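Protein (endonuclease) (Salmonella typhimurium, PDB 1BYR) is an endonuclease of the PLD-like superfamily, a two-chain protein whose subunits are each built round a mixed beta sheet flanked by helices. Local coordinates at residues D24-S29 and R52-K57; G108-T113 and E122-I127. All blocks are in the same frame, centred on the assembly; numbering follows the deposited sequence.

Contact 1 lies at the partly exposed end of the sheet where the parallel strands 29-34 and 55-61 begin, and contact 2 in the buried region beside the second subunit. In contact 1 the turns entering the two strands meet; backbone carbonyls, an arginine, a valine and bridging waters do the work there, within one subunit. Contact 2 joins the loop after strand 104-108 to strand 122-128 through a serine-carboxylate bond and a shared carbonyl. Their centres lie about 19 Å apart without touching, yet both reach the same sheet; contact 1 includes the end of helix 14-25, and contact 2 packs against its side.

Contact 1. Residues D24-S29 and R52-K57; sequences DSAKTS and RGVDVK
Val54 and Arg52, the two residues most covered here, both converge on the carbonyl of Ala26. With CG1 anti to the backbone N (chi1 173°), Val54 sets that methyl against the start of the neighbouring strand, 3.7 Å from Ser29 CA. Its other methyl, CG2, presses to 3.1 Å from Ala26 O, a tight approach, and Ala26 CB lies alongside, 4.1 Å from Val54 CG1. Arg52 brings its guanidinium in edge-on: NH2 gives Ala26 O a nearly straight bond of 2.9 Å on an in-plane lone pair, and NE adds a weak one. Asp24 O sits over one face of the same group without bonding to it, while a water links Asp24 OD1 to Arg52 NH1.

The setting is the beta-alpha-beta crossover formed by strand 29-34, helix 40-51 and strand 55-61. Ser29 and Asp55 open the parallel pairing, Asp55 N bonding Thr28 O at 2.8 Å. Gly53 ends the crossover helix in a Schellman motif. The carboxylate of Asp101, the aspartate of the family's HxK(x)4D sequence motif, accepts the backbone N-H groups of Lys27 (OD2) and of Thr28 and Ser29 (OD1), and Asp55 forms a salt bridge with Arg31.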
loop_
_atom_site.group_PDB
_atom_site.type_symbol
_atom_site.label_atom_id
_atom_site.label_comp_id
_atom_site.label_asym_id
_atom_site.label_seq_id
_atom_site.Cartn_x
_atom_site.Cartn_y
_atom_site.Cartn_z
ATOM N N ASP A 24 2.927 13.527 12.989
ATOM C CA ASP A 24 2.731 14.527 14.031
ATOM C C ASP A 24 2.521 13.924 15.418
ATOM O O ASP A 24 2.704 14.596 16.432
ATOM C CB ASP A 24 1.520 15.389 13.700
ATOM C CG ASP A 24 1.798 16.404 12.616
ATOM O OD1 ASP A 24 2.986 16.627 12.271
ATOM O OD2 ASP A 24 0.815 16.980 12.110
ATOM N N SER A 25 2.118 12.659 15.454
ATOM C CA SER A 25 1.856 11.975 16.723
ATOM C C SER A 25 3.083 11.364 17.385
ATOM O O SER A 25 3.052 11.044 18.571
ATOM C CB SER A 25 0.826 10.864 16.522
ATOM O OG SER A 25 1.469 9.632 16.195
ATOM N N ALA A 26 4.148 11.182 16.620
ATOM C CA ALA A 26 5.359 10.561 17.149
ATOM C C ALA A 26 5.977 11.328 18.316
ATOM O O ALA A 26 6.288 12.523 18.213
ATOM C CB ALA A 26 6.390 10.394 16.044
ATOM N N LYS A 27 6.154 10.622 19.429
ATOM C CA LYS A 27 6.755 11.214 20.626
ATOM C C LYS A 27 8.168 10.686 20.845
ATOM O O LYS A 27 8.973 11.330 21.497
ATOM C CB LYS A 27 5.911 10.901 21.865
ATOM C CG LYS A 27 4.424 11.211 21.722
ATOM C CD LYS A 27 4.161 12.702 21.655
ATOM C CE LYS A 27 2.685 13.017 21.935
ATOM N NZ LYS A 27 1.718 12.289 21.046
ATOM N N THR A 28 8.466 9.515 20.286
ATOM C CA THR A 28 9.781 8.931 20.463
ATOM C C THR A 28 10.487 8.455 19.195
ATOM O O THR A 28 11.678 8.701 19.018
ATOM C CB THR A 28 9.724 7.762 21.453
ATOM O OG1 THR A 28 8.878 6.737 20.921
ATOM C CG2 THR A 28 9.161 8.218 22.794
ATOM N N SER A 29 9.784 7.764 18.303
ATOM C CA SER A 29 10.453 7.284 17.089
ATOM C C SER A 29 9.624 7.181 15.825
ATOM O O SER A 29 8.398 7.098 15.852
ATOM C CB SER A 29 11.106 5.917 17.347
ATOM O OG SER A 29 10.133 4.952 17.721
ATOM N N ARG A 52 11.279 18.032 17.492
ATOM C CA ARG A 52 10.563 17.693 18.717
ATOM C C ARG A 52 11.401 16.716 19.550
ATOM O O ARG A 52 11.060 16.422 20.684
ATOM C CB ARG A 52 9.225 17.006 18.390
ATOM C CG ARG A 52 8.054 17.933 18.177
ATOM C CD ARG A 52 6.737 17.239 18.514
ATOM N NE ARG A 52 6.580 15.932 17.876
ATOM C CZ ARG A 52 6.279 15.759 16.591
ATOM N NH1 ARG A 52 6.105 16.811 15.796
ATOM N NH2 ARG A 52 6.121 14.534 16.104
ATOM N N GLY A 53 12.485 16.205 18.975
ATOM C CA GLY A 53 13.306 15.243 19.686
ATOM C C GLY A 53 13.073 13.805 19.236
ATOM O O GLY A 53 13.735 12.877 19.711
ATOM N N VAL A 54 12.147 13.601 18.301
ATOM C CA VAL A 54 11.850 12.252 17.825
ATOM C C VAL A 54 13.007 11.618 17.058
ATOM O O VAL A 54 13.650 12.268 16.231
ATOM C CB VAL A 54 10.597 12.244 16.927
ATOM C CG1 VAL A 54 10.406 10.858 16.309
ATOM C CG2 VAL A 54 9.368 12.649 17.742
ATOM N N ASP A 55 13.259 10.344 17.344
ATOM C CA ASP A 55 14.324 9.588 16.690
ATOM C C ASP A 55 13.803 9.117 15.329
ATOM O O ASP A 55 13.095 8.109 15.232
ATOM C CB ASP A 55 14.720 8.397 17.578
ATOM C CG ASP A 55 15.698 7.443 16.907
ATOM O OD1 ASP A 55 16.203 7.755 15.810
ATOM O OD2 ASP A 55 15.966 6.370 17.483
ATOM N N VAL A 56 14.133 9.877 14.286
ATOM C CA VAL A 56 13.705 9.573 12.919
ATOM C C VAL A 56 14.797 8.972 12.020
ATOM O O VAL A 56 15.895 9.523 11.896
ATOM C CB VAL A 56 13.158 10.864 12.221
ATOM C CG1 VAL A 56 12.541 10.514 10.863
ATOM C CG2 VAL A 56 12.118 11.559 13.122
ATOM N N LYS A 57 14.498 7.825 11.404
ATOM C CA LYS A 57 15.431 7.180 10.476
ATOM C C LYS A 57 14.631 6.736 9.242
ATOM O O LYS A 57 13.521 6.194 9.355
ATOM C CB LYS A 57 16.129 5.992 11.147
ATOM C CG LYS A 57 17.137 6.413 12.216
ATOM C CD LYS A 57 18.018 5.258 12.642
ATOM C CE LYS A 57 18.794 5.579 13.915
ATOM N NZ LYS A 57 19.610 4.412 14.393
HETATM O O HOH W 1 5.607 16.065 13.078
HETATM O O HOH W 2 8.885 14.192 21.200
#

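Contact 2. Residues G108-T113 and E122-I127; sequences GSFNFT and ENAVVI
Ser109 and Glu122 touch beside the HxK(x)4D motif of the second subunit, to which His94 and Lys96 belong; as in PLD-like proteins, the two copies of the motif probably come together here. Glu122 OE1 bonds His94 ND1 of the second subunit, and Lys96 of that subunit packs on Ser109. Within the chain, Ser109 OG donates to Glu122 OE1 at 2.6 Å, and OE1 accepts on its anti lone pair. A bend at chi2 (-92°) turns Glu122 CD, and with it the carboxylate, back toward Ser109. The same hydroxyl accepts Asn123 N at 3.2 Å, a bond of 159° at hydrogen.

Asn123 O is shared in turn: Ser109 N bonds it at 3.1 Å, and Phe110 N adds a weak bond. Gly108 pairs with Ala124 as an antiparallel non-hydrogen-bonded pair, its CA 3.7 Å from Asn123 O. On the apolar side Phe110 CB rests 4.0 Å from Ala124 CB, and Glu122 CB lies near the edge of the phenyl ring, which continues onto Ala15 and Val19 of helix 14-25. Accepting from Asn123 N orients the Ser109 hydroxyl toward Glu122 OE1, which probably helps position that oxygen for His94 of the second subunit.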
loop_
_atom_site.group_PDB
_atom_site.type_symbol
_atom_site.label_atom_id
_atom_site.label_comp_id
_atom_site.label_asym_id
_atom_site.label_seq_id
_atom_site.Cartn_x
_atom_site.Cartn_y
_atom_site.Cartn_z
ATOM N N GLY A 108 -0.160 1.260 3.148
ATOM C CA GLY A 108 -1.204 1.357 2.141
ATOM C C GLY A 108 -0.607 1.563 0.759
ATOM O O GLY A 108 0.534 1.189 0.518
ATOM N N SER A 109 -1.371 2.145 -0.162
ATOM C CA SER A 109 -0.853 2.375 -1.508
ATOM C C SER A 109 -0.150 3.726 -1.618
ATOM O O SER A 109 0.717 3.920 -2.470
ATOM C CB SER A 109 -1.985 2.327 -2.539
ATOM O OG SER A 109 -2.794 3.492 -2.487
ATOM N N PHE A 110 -0.543 4.644 -0.741
ATOM C CA PHE A 110 -0.050 6.026 -0.702
ATOM C C PHE A 110 1.475 6.255 -0.713
ATOM O O PHE A 110 2.171 5.940 0.265
ATOM C CB PHE A 110 -0.694 6.714 0.521
ATOM C CG PHE A 110 -0.386 8.197 0.660
ATOM C CD1 PHE A 110 0.739 8.632 1.357
ATOM C CD2 PHE A 110 -1.278 9.150 0.199
ATOM C CE1 PHE A 110 0.954 9.997 1.590
ATOM C CE2 PHE A 110 -1.059 10.521 0.434
ATOM C CZ PHE A 110 0.047 10.935 1.126
ATOM N N ASN A 111 1.993 6.794 -1.819
ATOM C CA ASN A 111 3.427 7.106 -1.909
ATOM C C ASN A 111 3.568 8.501 -1.332
ATOM O O ASN A 111 2.618 9.283 -1.341
ATOM C CB ASN A 111 3.930 7.146 -3.349
ATOM C CG ASN A 111 4.235 5.787 -3.892
ATOM O OD1 ASN A 111 3.517 5.276 -4.751
ATOM N ND2 ASN A 111 5.288 5.179 -3.407
ATOM N N PHE A 112 4.756 8.826 -0.847
ATOM C CA PHE A 112 4.964 10.126 -0.246
ATOM C C PHE A 112 5.329 11.155 -1.295
ATOM O O PHE A 112 6.450 11.681 -1.351
ATOM C CB PHE A 112 6.012 9.988 0.869
ATOM C CG PHE A 112 5.674 8.897 1.854
ATOM C CD1 PHE A 112 4.582 9.026 2.699
ATOM C CD2 PHE A 112 6.375 7.704 1.863
ATOM C CE1 PHE A 112 4.188 7.977 3.531
ATOM C CE2 PHE A 112 5.990 6.665 2.684
ATOM C CZ PHE A 112 4.894 6.800 3.519
ATOM N N THR A 113 4.340 11.423 -2.137
ATOM C CA THR A 113 4.455 12.348 -3.241
ATOM C C THR A 113 3.222 13.203 -3.360
ATOM O O THR A 113 2.170 12.920 -2.787
ATOM C CB THR A 113 4.572 11.612 -4.586
ATOM O OG1 THR A 113 3.313 10.977 -4.876
ATOM C CG2 THR A 113 5.670 10.571 -4.533
ATOM N N GLU A 122 -5.926 6.614 -3.911
ATOM C CA GLU A 122 -5.054 5.906 -2.978
ATOM C C GLU A 122 -5.791 5.679 -1.685
ATOM O O GLU A 122 -6.859 6.230 -1.449
ATOM C CB GLU A 122 -3.806 6.735 -2.602
ATOM C CG GLU A 122 -3.093 7.438 -3.720
ATOM C CD GLU A 122 -1.990 6.609 -4.316
ATOM O OE1 GLU A 122 -1.872 5.424 -3.953
ATOM O OE2 GLU A 122 -1.240 7.149 -5.150
ATOM N N ASN A 123 -5.190 4.854 -0.837
ATOM C CA ASN A 123 -5.720 4.615 0.489
ATOM C C ASN A 123 -4.512 4.550 1.407
ATOM O O ASN A 123 -3.442 4.072 1.018
ATOM C CB ASN A 123 -6.508 3.297 0.562
ATOM C CG ASN A 123 -5.623 2.072 0.456
ATOM O OD1 ASN A 123 -5.271 1.641 -0.641
ATOM N ND2 ASN A 123 -5.246 1.513 1.587
ATOM N N ALA A 124 -4.659 5.091 2.613
ATOM C CA ALA A 124 -3.616 5.020 3.615
ATOM C C ALA A 124 -4.309 4.594 4.885
ATOM O O ALA A 124 -5.398 5.088 5.195
ATOM C CB ALA A 124 -2.938 6.412 3.825
ATOM N N VAL A 125 -3.706 3.652 5.609
ATOM C CA VAL A 125 -4.273 3.222 6.870
ATOM C C VAL A 125 -3.248 3.407 7.975
ATOM O O VAL A 125 -2.034 3.310 7.746
ATOM C CB VAL A 125 -4.700 1.726 6.839
ATOM C CG1 VAL A 125 -5.782 1.524 5.794
ATOM C CG2 VAL A 125 -3.497 0.838 6.558
ATOM N N VAL A 126 -3.740 3.733 9.169
ATOM C CA VAL A 126 -2.868 3.863 10.319
ATOM C C VAL A 126 -3.389 2.899 11.363
ATOM O O VAL A 126 -4.507 3.042 11.847
ATOM C CB VAL A 126 -2.840 5.303 10.888
ATOM C CG1 VAL A 126 -1.974 5.333 12.141
ATOM C CG2 VAL A 126 -2.269 6.276 9.845
ATOM N N ILE A 127 -2.584 1.879 11.660
ATOM C CA ILE A 127 -2.936 0.857 12.641
ATOM C C ILE A 127 -2.261 1.246 13.945
ATOM O O ILE A 127 -1.053 1.069 14.111
ATOM C CB ILE A 127 -2.438 -0.552 12.189
ATOM C CG1 ILE A 127 -2.955 -0.855 10.779
ATOM C CG2 ILE A 127 -2.925 -1.622 13.166
ATOM C CD1 ILE A 127 -2.192 -1.955 10.056
HETATM O O HOH W 3 1.156 6.890 -5.477
#